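Local coordinates for cellulosomal-scaffolding protein A (Clostridium thermocellum, PDB 4B9F) that probably anchors the cellulosome to crystalline cellulose through this family 3a carbohydrate-binding module, a calcium-containing beta sandwich, at residues S12-I18 against W118-S124; F6-P11 against S128-A132; I32-T38 against S95-L101; H57-S63 against G104-Q110. One frame throughout, in Å; residues are numbered along the deposited sequence.

Contact 1: residues S12-I18 against W118-S124. With CA (calcium ion), chain C.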
loop_
_atom_site.group_PDB
_atom_site.type_symbol
_atom_site.label_atom_id
_atom_site.label_comp_id
_atom_site.label_asym_id
_atom_site.label_seq_id
_atom_site.Cartn_x
_atom_site.Cartn_y
_atom_site.Cartn_z
ATOM N N SER A 12 16.276 -2.932 4.970
ATOM C CA SER A 12 17.455 -3.550 4.360
ATOM C C SER A 12 17.433 -3.434 2.841
ATOM O O SER A 12 16.411 -3.693 2.201
ATOM C CB SER A 12 17.557 -5.021 4.739
ATOM O OG SER A 12 17.721 -5.146 6.133
ATOM N N ASP A 13 18.565 -3.065 2.259
ATOM C CA ASP A 13 18.615 -2.893 0.815
ATOM C C ASP A 13 18.304 -4.196 0.082
ATOM O O ASP A 13 17.507 -4.222 -0.854
ATOM C CB ASP A 13 19.974 -2.354 0.381
ATOM C CG ASP A 13 20.010 -2.011 -1.090
ATOM O OD1 ASP A 13 19.004 -1.477 -1.601
ATOM O OD2 ASP A 13 21.042 -2.269 -1.740
ATOM N N THR A 14 18.933 -5.283 0.509
ATOM C CA THR A 14 18.663 -6.594 -0.062
ATOM C C THR A 14 17.708 -7.344 0.856
ATOM O O THR A 14 17.967 -7.489 2.051
ATOM C CB THR A 14 19.957 -7.397 -0.230
ATOM O OG1 THR A 14 20.868 -6.654 -1.048
ATOM C CG2 THR A 14 19.680 -8.743 -0.881
ATOM N N THR A 15 16.594 -7.804 0.303
ATOM C CA THR A 15 15.581 -8.461 1.121
ATOM C C THR A 15 14.742 -9.381 0.252
ATOM O O THR A 15 14.567 -9.114 -0.930
ATOM C CB THR A 15 14.662 -7.418 1.801
ATOM O OG1 THR A 15 13.714 -8.083 2.644
ATOM C CG2 THR A 15 13.907 -6.579 0.765
ATOM N N ASN A 16 14.226 -10.468 0.825
ATOM C CA ASN A 16 13.301 -11.317 0.079
ATOM C C ASN A 16 11.828 -10.990 0.331
ATOM O O ASN A 16 10.939 -11.663 -0.176
ATOM C CB ASN A 16 13.606 -12.811 0.274
ATOM C CG ASN A 16 13.351 -13.300 1.694
ATOM O OD1 ASN A 16 12.660 -12.666 2.486
ATOM N ND2 ASN A 16 13.898 -14.463 2.007
ATOM N N SER A 17 11.578 -9.963 1.130
ATOM C CA SER A 17 10.219 -9.518 1.357
ATOM C C SER A 17 10.187 -8.008 1.411
ATOM O O SER A 17 11.087 -7.372 1.963
ATOM C CB SER A 17 9.677 -10.093 2.664
ATOM O OG SER A 17 9.794 -11.506 2.676
ATOM N N ILE A 18 9.146 -7.446 0.819
ATOM C CA ILE A 18 8.892 -6.009 0.871
ATOM C C ILE A 18 7.629 -5.791 1.705
ATOM O O ILE A 18 6.652 -6.525 1.570
ATOM C CB ILE A 18 8.785 -5.413 -0.547
ATOM C CG1 ILE A 18 10.162 -5.513 -1.221
ATOM C CG2 ILE A 18 8.348 -3.944 -0.500
ATOM C CD1 ILE A 18 10.197 -5.152 -2.695
ATOM N N TRP A 118 11.213 -16.939 -3.331
ATOM C CA TRP A 118 11.862 -16.289 -2.191
ATOM C C TRP A 118 13.232 -15.695 -2.522
ATOM O O TRP A 118 14.074 -15.505 -1.636
ATOM C CB TRP A 118 11.875 -17.216 -0.952
ATOM C CG TRP A 118 10.471 -17.410 -0.475
ATOM C CD1 TRP A 118 9.609 -18.405 -0.840
ATOM C CD2 TRP A 118 9.731 -16.533 0.384
ATOM N NE1 TRP A 118 8.385 -18.210 -0.246
ATOM C CE2 TRP A 118 8.433 -17.067 0.508
ATOM C CE3 TRP A 118 10.043 -15.351 1.064
ATOM C CZ2 TRP A 118 7.450 -16.463 1.291
ATOM C CZ3 TRP A 118 9.063 -14.750 1.838
ATOM C CH2 TRP A 118 7.786 -15.309 1.947
ATOM N N SER A 119 13.432 -15.361 -3.796
ATOM C CA SER A 119 14.664 -14.706 -4.232
ATOM C C SER A 119 14.659 -13.216 -3.878
ATOM O O SER A 119 13.647 -12.654 -3.458
ATOM C CB SER A 119 14.917 -14.928 -5.729
ATOM O OG SER A 119 13.878 -14.410 -6.530
ATOM N N ASN A 120 15.808 -12.576 -4.026
ATOM C CA ASN A 120 15.982 -11.240 -3.469
ATOM C C ASN A 120 15.476 -10.086 -4.320
ATOM O O ASN A 120 15.450 -10.157 -5.549
ATOM C CB ASN A 120 17.448 -10.997 -3.115
ATOM C CG ASN A 120 17.888 -11.778 -1.897
ATOM O OD1 ASN A 120 17.071 -12.126 -1.047
ATOM N ND2 ASN A 120 19.185 -12.048 -1.798
ATOM N N TYR A 121 15.072 -9.035 -3.614
ATOM C CA TYR A 121 14.837 -7.716 -4.170
ATOM C C TYR A 121 15.939 -6.774 -3.694
ATOM O O TYR A 121 16.593 -7.015 -2.665
ATOM C CB TYR A 121 13.554 -7.126 -3.606
ATOM C CG TYR A 121 12.253 -7.794 -3.948
ATOM C CD1 TYR A 121 11.634 -7.586 -5.183
ATOM C CD2 TYR A 121 11.594 -8.578 -3.005
ATOM C CE1 TYR A 121 10.400 -8.168 -5.473
ATOM C CE2 TYR A 121 10.378 -9.164 -3.284
ATOM C CZ TYR A 121 9.777 -8.953 -4.516
ATOM O OH TYR A 121 8.553 -9.525 -4.772
ATOM N N THR A 122 16.086 -5.671 -4.420
ATOM C CA THR A 122 16.927 -4.551 -4.029
ATOM C C THR A 122 16.002 -3.359 -3.834
ATOM O O THR A 122 15.255 -3.013 -4.750
ATOM C CB THR A 122 17.917 -4.223 -5.155
ATOM O OG1 THR A 122 18.839 -5.311 -5.299
ATOM C CG2 THR A 122 18.670 -2.930 -4.864
ATOM N N GLN A 123 16.030 -2.734 -2.658
ATOM C CA GLN A 123 15.073 -1.662 -2.388
ATOM C C GLN A 123 15.551 -0.271 -2.797
ATOM O O GLN A 123 14.747 0.646 -2.907
ATOM C CB GLN A 123 14.633 -1.679 -0.923
ATOM C CG GLN A 123 14.048 -3.018 -0.495
ATOM C CD GLN A 123 13.161 -2.888 0.719
ATOM O OE1 GLN A 123 11.961 -2.626 0.600
ATOM N NE2 GLN A 123 13.739 -3.069 1.897
ATOM N N SER A 124 16.849 -0.129 -3.044
ATOM C CA SER A 124 17.431 1.181 -3.327
ATOM C C SER A 124 17.003 1.729 -4.683
ATOM O O SER A 124 17.191 2.907 -4.956
ATOM C CB SER A 124 18.956 1.119 -3.273
ATOM O OG SER A 124 19.458 0.319 -4.329
HETATM CA CA CA C . 14.078 -3.138 -6.834
HETATM O O HOH W 1 21.602 -0.877 -3.730
HETATM O O HOH W 2 20.642 -5.192 -3.241
HETATM O O HOH W 3 11.087 -13.003 -2.539
HETATM O O HOH W 4 15.525 -16.169 0.418
HETATM O O HOH W 5 12.620 -4.246 -5.138
#
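Two backbone hydrogen bonds make T15 and Y121 an antiparallel hydrogen-bonded pair: Y121 N to T15 O at 2.7 Å and T15 N to Y121 O at 3.1 Å. Beyond the non-hydrogen-bonded pair T14-T122, Q123 N reaches D13 O at 2.8 Å, while the Q123 side chain reaches on to S12, NE2 donating almost linearly to S12 O, also at 2.8 Å. A weak hydrogen bond joins S124 N to D13 OD1 (2.9 Å). Waters extend the pairing: one links T14 OG1 with T122 OG1, another N16 O with S119 O. Packing completes the contact. I18 CD1 lies over the Y121 ring, 3.7 Å from its centroid, a CH-pi contact, and one residue back S17 OG meets the edge of the W118 indole, 3.4 Å from CZ3. T122 O faces away from this pairing and binds calcium at 2.4 Å, with T44, D46, N125 and D126 supplying further ligands. The two-stranded pairing therefore ties a calcium-binding carbonyl to the chain near the N terminus.

Contact 2: residues F6-P11 against S128-A132; sequences FYNSNP and SFKSA
Backbone pairing is slight here: the end of strand 6-8, extended through N8, meets the irregular segment 128-132, and the end-to-end directions of 6-11 and 128-132 are 77° apart. Y7 lies opposite K130 (CA-CA 5.2 Å) and N8 opposite S131 (5.5 Å). Two direct hydrogen bonds converge on K130. N8 N donates to K130 O at 2.9 Å, and the N8 side chain (chi1 m, chi2 84°) points across so that OD1 accepts from K130 N at 2.8 Å; its ND2 turns to Y41 OH. A water links N8 O (2.7 Å) and S131 OG (3.0 Å). Apolar contacts flank this polar centre. Y7 CB rests 3.9 Å from A132 CB, and the edge of the F6 ring (chi1 t) meets K130, CD2 to CB 4.0 Å. The F6 ring continues into an aromatic cluster with F22, Y41 and W138. N8 thus ties the loop 128-132 to the end of an inner strand of the six-stranded sheet of the beta sandwich.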
loop_
_atom_site.group_PDB
_atom_site.type_symbol
_atom_site.label_atom_id
_atom_site.label_comp_id
_atom_site.label_asym_id
_atom_site.label_seq_id
_atom_site.Cartn_x
_atom_site.Cartn_y
_atom_site.Cartn_z
ATOM N N PHE A 6 2.748 6.657 5.065
ATOM C CA PHE A 6 3.402 5.473 4.558
ATOM C C PHE A 6 4.787 5.291 5.167
ATOM O O PHE A 6 5.454 6.269 5.496
ATOM C CB PHE A 6 3.561 5.597 3.035
ATOM C CG PHE A 6 4.234 4.413 2.442
ATOM C CD1 PHE A 6 3.504 3.270 2.186
ATOM C CD2 PHE A 6 5.609 4.398 2.237
ATOM C CE1 PHE A 6 4.118 2.134 1.726
ATOM C CE2 PHE A 6 6.240 3.264 1.769
ATOM C CZ PHE A 6 5.494 2.124 1.520
ATOM N N TYR A 7 5.216 4.038 5.306
ATOM C CA TYR A 7 6.641 3.725 5.445
ATOM C C TYR A 7 6.871 2.249 5.153
ATOM O O TYR A 7 5.922 1.454 5.159
ATOM C CB TYR A 7 7.208 4.098 6.828
ATOM C CG TYR A 7 6.786 3.209 7.988
ATOM C CD1 TYR A 7 5.460 3.145 8.399
ATOM C CD2 TYR A 7 7.733 2.482 8.710
ATOM C CE1 TYR A 7 5.077 2.346 9.487
ATOM C CE2 TYR A 7 7.362 1.684 9.788
ATOM C CZ TYR A 7 6.038 1.618 10.174
ATOM O OH TYR A 7 5.682 0.830 11.253
ATOM N N ASN A 8 8.125 1.894 4.880
ATOM C CA ASN A 8 8.538 0.488 4.773
ATOM C C ASN A 8 9.066 0.035 6.116
ATOM O O ASN A 8 9.955 0.674 6.679
ATOM C CB ASN A 8 9.635 0.329 3.727
ATOM C CG ASN A 8 9.117 0.508 2.323
ATOM O OD1 ASN A 8 8.998 1.634 1.837
ATOM N ND2 ASN A 8 8.765 -0.594 1.673
ATOM N N SER A 9 8.535 -1.059 6.642
ATOM C CA SER A 9 8.952 -1.467 7.980
ATOM C C SER A 9 10.349 -2.079 8.007
ATOM O O SER A 9 11.054 -1.971 9.018
ATOM C CB SER A 9 7.929 -2.411 8.597
ATOM O OG SER A 9 7.800 -3.576 7.807
ATOM N N ASN A 10 10.753 -2.720 6.911
ATOM C CA ASN A 10 12.084 -3.328 6.841
ATOM C C ASN A 10 12.951 -2.607 5.821
ATOM O O ASN A 10 12.678 -2.655 4.628
ATOM C CB ASN A 10 12.002 -4.818 6.528
ATOM C CG ASN A 10 11.384 -5.098 5.192
ATOM O OD1 ASN A 10 10.388 -4.477 4.817
ATOM N ND2 ASN A 10 11.979 -6.035 4.446
ATOM N N PRO A 11 13.991 -1.914 6.298
ATOM C CA PRO A 11 14.756 -1.036 5.412
ATOM C C PRO A 11 15.979 -1.656 4.738
ATOM O O PRO A 11 16.644 -0.936 4.006
ATOM C CB PRO A 11 15.206 0.077 6.358
ATOM C CG PRO A 11 15.362 -0.598 7.667
ATOM C CD PRO A 11 14.276 -1.645 7.720
ATOM N N SER A 128 8.835 3.950 -4.619
ATOM C CA SER A 128 7.993 4.194 -3.451
ATOM C C SER A 128 8.667 3.936 -2.104
ATOM O O SER A 128 8.103 4.261 -1.064
ATOM C CB SER A 128 6.715 3.367 -3.518
ATOM O OG SER A 128 5.887 3.791 -4.590
ATOM N N PHE A 129 9.857 3.343 -2.107
ATOM C CA PHE A 129 10.492 2.944 -0.857
ATOM C C PHE A 129 10.753 4.151 0.035
ATOM O O PHE A 129 11.270 5.168 -0.431
ATOM C CB PHE A 129 11.804 2.221 -1.153
ATOM C CG PHE A 129 12.586 1.859 0.082
ATOM C CD1 PHE A 129 12.233 0.763 0.849
ATOM C CD2 PHE A 129 13.672 2.619 0.472
ATOM C CE1 PHE A 129 12.957 0.426 1.989
ATOM C CE2 PHE A 129 14.398 2.288 1.607
ATOM C CZ PHE A 129 14.034 1.190 2.364
ATOM N N LYS A 130 10.391 4.027 1.309
ATOM C CA LYS A 130 10.597 5.091 2.289
ATOM C C LYS A 130 10.951 4.481 3.638
ATOM O O LYS A 130 10.098 3.897 4.312
ATOM C CB LYS A 130 9.325 5.922 2.436
ATOM C CG LYS A 130 9.444 7.115 3.373
ATOM C CD LYS A 130 10.572 8.035 2.944
ATOM C CE LYS A 130 10.595 9.315 3.763
ATOM N NZ LYS A 130 11.781 10.147 3.419
ATOM N N SER A 131 12.208 4.613 4.038
ATOM C CA SER A 131 12.608 4.170 5.357
ATOM C C SER A 131 12.266 5.270 6.347
ATOM O O SER A 131 12.652 6.427 6.169
ATOM C CB SER A 131 14.100 3.855 5.400
ATOM O OG SER A 131 14.469 3.420 6.699
ATOM N N ALA A 132 11.532 4.907 7.387
ATOM C CA ALA A 132 11.164 5.842 8.433
ATOM C C ALA A 132 10.843 4.997 9.645
ATOM O O ALA A 132 10.581 3.800 9.519
ATOM C CB ALA A 132 9.952 6.670 8.017
HETATM O O HOH W 6 12.216 1.766 7.681
#

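Contact 3: residues I32-T38 against S95-L101; sequences IDLSKLT and SFTGGTL
An Asx turn interrupts the pairing: D33 OD1 accepts from S35 N (3.0 Å) and from S35 OG (2.7 Å), and the chain enters a 3-10 segment, 34-36, between strands 32-33 and 37-38. Before it, I32 and L101 form an antiparallel hydrogen-bonded pair (I32 N to L101 O 2.9 Å, L101 N to I32 O 2.8 Å); D33-T100 follows as a non-hydrogen-bonded pair. L34 N then donates to G99 O at 2.9 Å. G99 has phi/psi 109/163, angles that call for glycine, and a CB there would crowd L34 CD1. Past the turn, water bridges the widened gap, accepting from F96 N at 2.9 Å and lying 2.7 Å from L37 O. L34 (m, t) points at the opposite segment, its CB 4.1 Å from F96 CB and its CD2 4.2 Å from L101 CB. L34 and L101 also touch I60 of strand 51-61, I32 packs on L145 of strand 142-145, and F96 reaches V74 of strand 74-85.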
loop_
_atom_site.group_PDB
_atom_site.type_symbol
_atom_site.label_atom_id
_atom_site.label_comp_id
_atom_site.label_asym_id
_atom_site.label_seq_id
_atom_site.Cartn_x
_atom_site.Cartn_y
_atom_site.Cartn_z
ATOM N N ILE A 32 -16.244 7.204 2.604
ATOM C CA ILE A 32 -15.591 6.664 1.423
ATOM C C ILE A 32 -15.825 5.155 1.369
ATOM O O ILE A 32 -15.692 4.460 2.374
ATOM C CB ILE A 32 -14.073 6.945 1.465
ATOM C CG1 ILE A 32 -13.803 8.447 1.312
ATOM C CG2 ILE A 32 -13.338 6.159 0.390
ATOM C CD1 ILE A 32 -12.357 8.833 1.560
ATOM N N ASP A 33 -16.203 4.667 0.193
ATOM C CA ASP A 33 -16.413 3.246 -0.061
ATOM C C ASP A 33 -15.058 2.590 -0.315
ATOM O O ASP A 33 -14.452 2.815 -1.360
ATOM C CB ASP A 33 -17.312 3.102 -1.296
ATOM C CG ASP A 33 -17.666 1.665 -1.615
ATOM O OD1 ASP A 33 -17.064 0.734 -1.046
ATOM O OD2 ASP A 33 -18.559 1.466 -2.466
ATOM N N LEU A 34 -14.584 1.783 0.633
ATOM C CA LEU A 34 -13.271 1.150 0.494
ATOM C C LEU A 34 -13.189 0.190 -0.689
ATOM O O LEU A 34 -12.105 -0.044 -1.219
ATOM C CB LEU A 34 -12.872 0.420 1.775
ATOM C CG LEU A 34 -12.370 1.311 2.905
ATOM C CD1 LEU A 34 -11.994 0.440 4.094
ATOM C CD2 LEU A 34 -11.177 2.140 2.460
ATOM N N SER A 35 -14.323 -0.370 -1.102
ATOM C CA SER A 35 -14.323 -1.276 -2.245
ATOM C C SER A 35 -13.917 -0.554 -3.530
ATOM O O SER A 35 -13.622 -1.198 -4.537
ATOM C CB SER A 35 -15.682 -1.976 -2.411
ATOM O OG SER A 35 -16.660 -1.102 -2.948
ATOM N N LYS A 36 -13.905 0.780 -3.486
ATOM C CA LYS A 36 -13.492 1.590 -4.630
ATOM C C LYS A 36 -12.087 2.177 -4.479
ATOM O O LYS A 36 -11.593 2.827 -5.397
ATOM C CB LYS A 36 -14.477 2.744 -4.852
ATOM C CG LYS A 36 -15.938 2.346 -4.849
ATOM C CD LYS A 36 -16.287 1.500 -6.055
ATOM C CE LYS A 36 -17.795 1.320 -6.162
ATOM N NZ LYS A 36 -18.184 0.472 -7.320
ATOM N N LEU A 37 -11.443 1.957 -3.331
ATOM C CA LEU A 37 -10.141 2.558 -3.055
ATOM C C LEU A 37 -9.005 1.633 -3.452
ATOM O O LEU A 37 -9.004 0.454 -3.099
ATOM C CB LEU A 37 -10.008 2.893 -1.573
ATOM C CG LEU A 37 -8.692 3.554 -1.155
ATOM C CD1 LEU A 37 -8.539 4.941 -1.786
ATOM C CD2 LEU A 37 -8.600 3.648 0.362
ATOM N N THR A 38 -8.041 2.158 -4.202
ATOM C CA THR A 38 -6.834 1.393 -4.482
ATOM C C THR A 38 -5.597 2.208 -4.116
ATOM O O THR A 38 -5.622 3.446 -4.167
ATOM C CB THR A 38 -6.746 0.941 -5.948
ATOM O OG1 THR A 38 -6.859 2.085 -6.798
ATOM C CG2 THR A 38 -7.850 -0.061 -6.278
ATOM N N SER A 95 -6.134 -3.335 -2.799
ATOM C CA SER A 95 -7.559 -3.054 -2.891
ATOM C C SER A 95 -8.297 -3.727 -1.732
ATOM O O SER A 95 -7.684 -4.435 -0.913
ATOM C CB SER A 95 -8.116 -3.514 -4.245
ATOM O OG SER A 95 -7.899 -4.902 -4.424
ATOM N N PHE A 96 -9.608 -3.505 -1.667
ATOM C CA PHE A 96 -10.415 -3.936 -0.526
ATOM C C PHE A 96 -11.689 -4.586 -1.020
ATOM O O PHE A 96 -12.317 -4.097 -1.969
ATOM C CB PHE A 96 -10.768 -2.745 0.369
ATOM C CG PHE A 96 -9.570 -1.976 0.826
ATOM C CD1 PHE A 96 -9.018 -0.974 0.032
ATOM C CD2 PHE A 96 -8.969 -2.267 2.043
ATOM C CE1 PHE A 96 -7.887 -0.285 0.433
ATOM C CE2 PHE A 96 -7.837 -1.566 2.461
ATOM C CZ PHE A 96 -7.301 -0.573 1.651
ATOM N N THR A 97 -12.083 -5.670 -0.362
ATOM C CA THR A 97 -13.290 -6.388 -0.747
ATOM C C THR A 97 -14.557 -5.653 -0.330
ATOM O O THR A 97 -15.633 -5.908 -0.867
ATOM C CB THR A 97 -13.316 -7.806 -0.165
ATOM O OG1 THR A 97 -13.301 -7.735 1.265
ATOM C CG2 THR A 97 -12.113 -8.614 -0.654
ATOM N N GLY A 98 -14.427 -4.744 0.628
ATOM C CA GLY A 98 -15.567 -4.012 1.131
ATOM C C GLY A 98 -15.140 -3.129 2.281
ATOM O O GLY A 98 -13.949 -3.022 2.579
ATOM N N GLY A 99 -16.111 -2.501 2.932
ATOM C CA GLY A 99 -15.836 -1.615 4.049
ATOM C C GLY A 99 -16.071 -0.153 3.720
ATOM O O GLY A 99 -16.138 0.246 2.555
ATOM N N THR A 100 -16.188 0.644 4.769
ATOM C CA THR A 100 -16.485 2.054 4.640
ATOM C C THR A 100 -15.562 2.812 5.571
ATOM O O THR A 100 -15.356 2.420 6.726
ATOM C CB THR A 100 -17.950 2.345 5.018
ATOM O OG1 THR A 100 -18.825 1.657 4.116
ATOM C CG2 THR A 100 -18.239 3.825 4.957
ATOM N N LEU A 101 -14.986 3.886 5.050
ATOM C CA LEU A 101 -14.133 4.751 5.835
ATOM C C LEU A 101 -14.895 6.043 6.126
ATOM O O LEU A 101 -15.053 6.894 5.246
ATOM C CB LEU A 101 -12.841 5.039 5.071
ATOM C CG LEU A 101 -11.685 5.615 5.879
ATOM C CD1 LEU A 101 -11.277 4.632 6.962
ATOM C CD2 LEU A 101 -10.512 5.927 4.966
HETATM O O HOH W 7 -10.704 -1.548 -3.553
HETATM O O HOH W 8 -12.676 -4.299 -4.644
#

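Contact 4: residues H57-S63 against G104-Q110; sequences HAAIIGS and GAHVQIQ
I61 lays its CB over one face of the H106 imidazole, 3.7 Å from the ring centroid, a CH-pi contact set by chi1 p of H106. It lies on a regular antiparallel strand pair in the larger sheet of the beta sandwich: the axes of strands 57-61 and 106-110 approach to 4.8 Å, at 169°. A59-Q108 and I61-H106 are hydrogen-bonded pairs, with A59 N to Q108 O 3.1 Å, Q108 N to A59 O 3.0 Å, I61 N to H106 O 2.8 Å and H106 N to I61 O 3.0 Å. A58-I109 and I60-V107 are the non-hydrogen-bonded pairs, their CA atoms 4.4 and 4.3 Å apart. These four residues turn to the face inside the sandwich, where I60 CG1 meets V107 CG2 at 4.1 Å and A58 CB meets I109 CG1 at 4.3 Å. On the other face, H57 (chi1 t) brings CD2 to 3.4 Å from Q110 OE1, which accepts from Q108 NE2 at 2.9 Å.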
loop_
_atom_site.group_PDB
_atom_site.type_symbol
_atom_site.label_atom_id
_atom_site.label_comp_id
_atom_site.label_asym_id
_atom_site.label_seq_id
_atom_site.Cartn_x
_atom_site.Cartn_y
_atom_site.Cartn_z
ATOM N N HIS A 57 -1.807 -7.503 8.763
ATOM C CA HIS A 57 -2.736 -6.893 9.698
ATOM C C HIS A 57 -3.336 -5.664 9.043
ATOM O O HIS A 57 -2.614 -4.842 8.490
ATOM C CB HIS A 57 -1.999 -6.460 10.969
ATOM C CG HIS A 57 -2.851 -5.675 11.911
ATOM N ND1 HIS A 57 -4.015 -6.178 12.445
ATOM C CD2 HIS A 57 -2.722 -4.420 12.398
ATOM C CE1 HIS A 57 -4.562 -5.271 13.235
ATOM N NE2 HIS A 57 -3.795 -4.195 13.227
ATOM N N ALA A 58 -4.654 -5.534 9.105
ATOM C CA ALA A 58 -5.306 -4.291 8.698
ATOM C C ALA A 58 -6.506 -4.054 9.581
ATOM O O ALA A 58 -7.192 -4.998 9.985
ATOM C CB ALA A 58 -5.726 -4.343 7.234
ATOM N N ALA A 59 -6.777 -2.789 9.865
ATOM C CA ALA A 59 -7.930 -2.457 10.680
ATOM C C ALA A 59 -8.454 -1.088 10.323
ATOM O O ALA A 59 -7.689 -0.198 9.925
ATOM C CB ALA A 59 -7.594 -2.536 12.179
ATOM N N ILE A 60 -9.767 -0.935 10.452
ATOM C CA ILE A 60 -10.407 0.369 10.339
ATOM C C ILE A 60 -10.629 0.887 11.749
ATOM O O ILE A 60 -11.259 0.213 12.577
ATOM C CB ILE A 60 -11.754 0.285 9.589
ATOM C CG1 ILE A 60 -11.548 -0.301 8.186
ATOM C CG2 ILE A 60 -12.410 1.658 9.525
ATOM C CD1 ILE A 60 -12.860 -0.622 7.454
ATOM N N ILE A 61 -10.082 2.067 12.023
ATOM C CA ILE A 61 -10.189 2.682 13.332
ATOM C C ILE A 61 -11.127 3.874 13.227
ATOM O O ILE A 61 -10.876 4.805 12.459
ATOM C CB ILE A 61 -8.813 3.159 13.836
ATOM C CG1 ILE A 61 -7.792 2.014 13.769
ATOM C CG2 ILE A 61 -8.932 3.759 15.237
ATOM C CD1 ILE A 61 -8.177 0.771 14.559
ATOM N N GLY A 62 -12.219 3.841 13.986
ATOM C CA GLY A 62 -13.197 4.906 13.933
ATOM C C GLY A 62 -12.693 6.170 14.586
ATOM O O GLY A 62 -11.665 6.175 15.274
ATOM N N SER A 63 -13.435 7.249 14.397
ATOM C CA SER A 63 -13.045 8.524 14.990
ATOM C C SER A 63 -13.039 8.495 16.525
ATOM O O SER A 63 -12.339 9.293 17.162
ATOM C CB SER A 63 -13.951 9.645 14.481
ATOM O OG SER A 63 -15.283 9.433 14.901
ATOM N N GLY A 104 -13.112 11.151 9.469
ATOM C CA GLY A 104 -12.322 11.097 10.686
ATOM C C GLY A 104 -11.782 9.715 11.031
ATOM O O GLY A 104 -11.007 9.572 11.981
ATOM N N ALA A 105 -12.198 8.698 10.281
ATOM C CA ALA A 105 -11.702 7.339 10.489
ATOM C C ALA A 105 -10.441 7.120 9.667
ATOM O O ALA A 105 -10.191 7.828 8.694
ATOM C CB ALA A 105 -12.772 6.314 10.103
ATOM N N HIS A 106 -9.650 6.121 10.042
ATOM C CA HIS A 106 -8.519 5.735 9.206
ATOM C C HIS A 106 -8.443 4.231 9.055
ATOM O O HIS A 106 -8.999 3.489 9.869
ATOM C CB HIS A 106 -7.189 6.313 9.718
ATOM C CG HIS A 106 -6.710 5.730 11.013
ATOM N ND1 HIS A 106 -7.027 6.277 12.239
ATOM C CD2 HIS A 106 -5.901 4.675 11.270
ATOM C CE1 HIS A 106 -6.441 5.578 13.196
ATOM N NE2 HIS A 106 -5.752 4.598 12.635
ATOM N N VAL A 107 -7.772 3.789 7.995
ATOM C CA VAL A 107 -7.496 2.375 7.805
ATOM C C VAL A 107 -5.989 2.196 7.749
ATOM O O VAL A 107 -5.284 2.960 7.074
ATOM C CB VAL A 107 -8.222 1.786 6.552
ATOM C CG1 VAL A 107 -7.860 2.541 5.275
ATOM C CG2 VAL A 107 -7.942 0.300 6.413
ATOM N N GLN A 108 -5.495 1.212 8.501
ATOM C CA GLN A 108 -4.072 0.918 8.532
ATOM C C GLN A 108 -3.860 -0.446 7.910
ATOM O O GLN A 108 -4.586 -1.387 8.226
ATOM C CB GLN A 108 -3.568 0.922 9.966
ATOM C CG GLN A 108 -2.090 0.642 10.109
ATOM C CD GLN A 108 -1.573 1.037 11.480
ATOM O OE1 GLN A 108 -1.904 2.113 11.992
ATOM N NE2 GLN A 108 -0.772 0.170 12.089
ATOM N N ILE A 109 -2.874 -0.540 7.023
ATOM C CA ILE A 109 -2.596 -1.763 6.271
ATOM C C ILE A 109 -1.126 -2.112 6.375
ATOM O O ILE A 109 -0.265 -1.325 5.985
ATOM C CB ILE A 109 -2.954 -1.600 4.772
ATOM C CG1 ILE A 109 -4.415 -1.172 4.617
ATOM C CG2 ILE A 109 -2.642 -2.890 3.997
ATOM C CD1 ILE A 109 -4.578 0.304 4.216
ATOM N N GLN A 110 -0.844 -3.294 6.904
ATOM C CA GLN A 110 0.528 -3.766 7.034
ATOM C C GLN A 110 0.719 -4.855 5.985
ATOM O O GLN A 110 0.351 -6.011 6.188
ATOM C CB GLN A 110 0.774 -4.230 8.472
ATOM C CG GLN A 110 0.471 -3.067 9.414
ATOM C CD GLN A 110 0.641 -3.335 10.892
ATOM O OE1 GLN A 110 0.095 -2.595 11.698
ATOM N NE2 GLN A 110 1.405 -4.370 11.257
#

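The four contacts fall into two touching pairs, each with centres 12 Å apart. Contacts 1 and 2 meet through N10, whose ND2 and O pair with S17 O and Q123 NE2; together they fasten loops around the calcium end with side-chain amides and water as well as backbone bonds. Contacts 3 and 4 meet through apolar atoms, including L34 against I60 and F96 against I109, so their inner faces share the sandwich interior. All four are partly buried; contact 1 is the most exposed, with 6 of its 14 touching residues at the surface. Contacts 2 and 4 reach the same six-stranded sheet, but contact 4 is regular strand pairing, whereas contact 3 is broken by a turn.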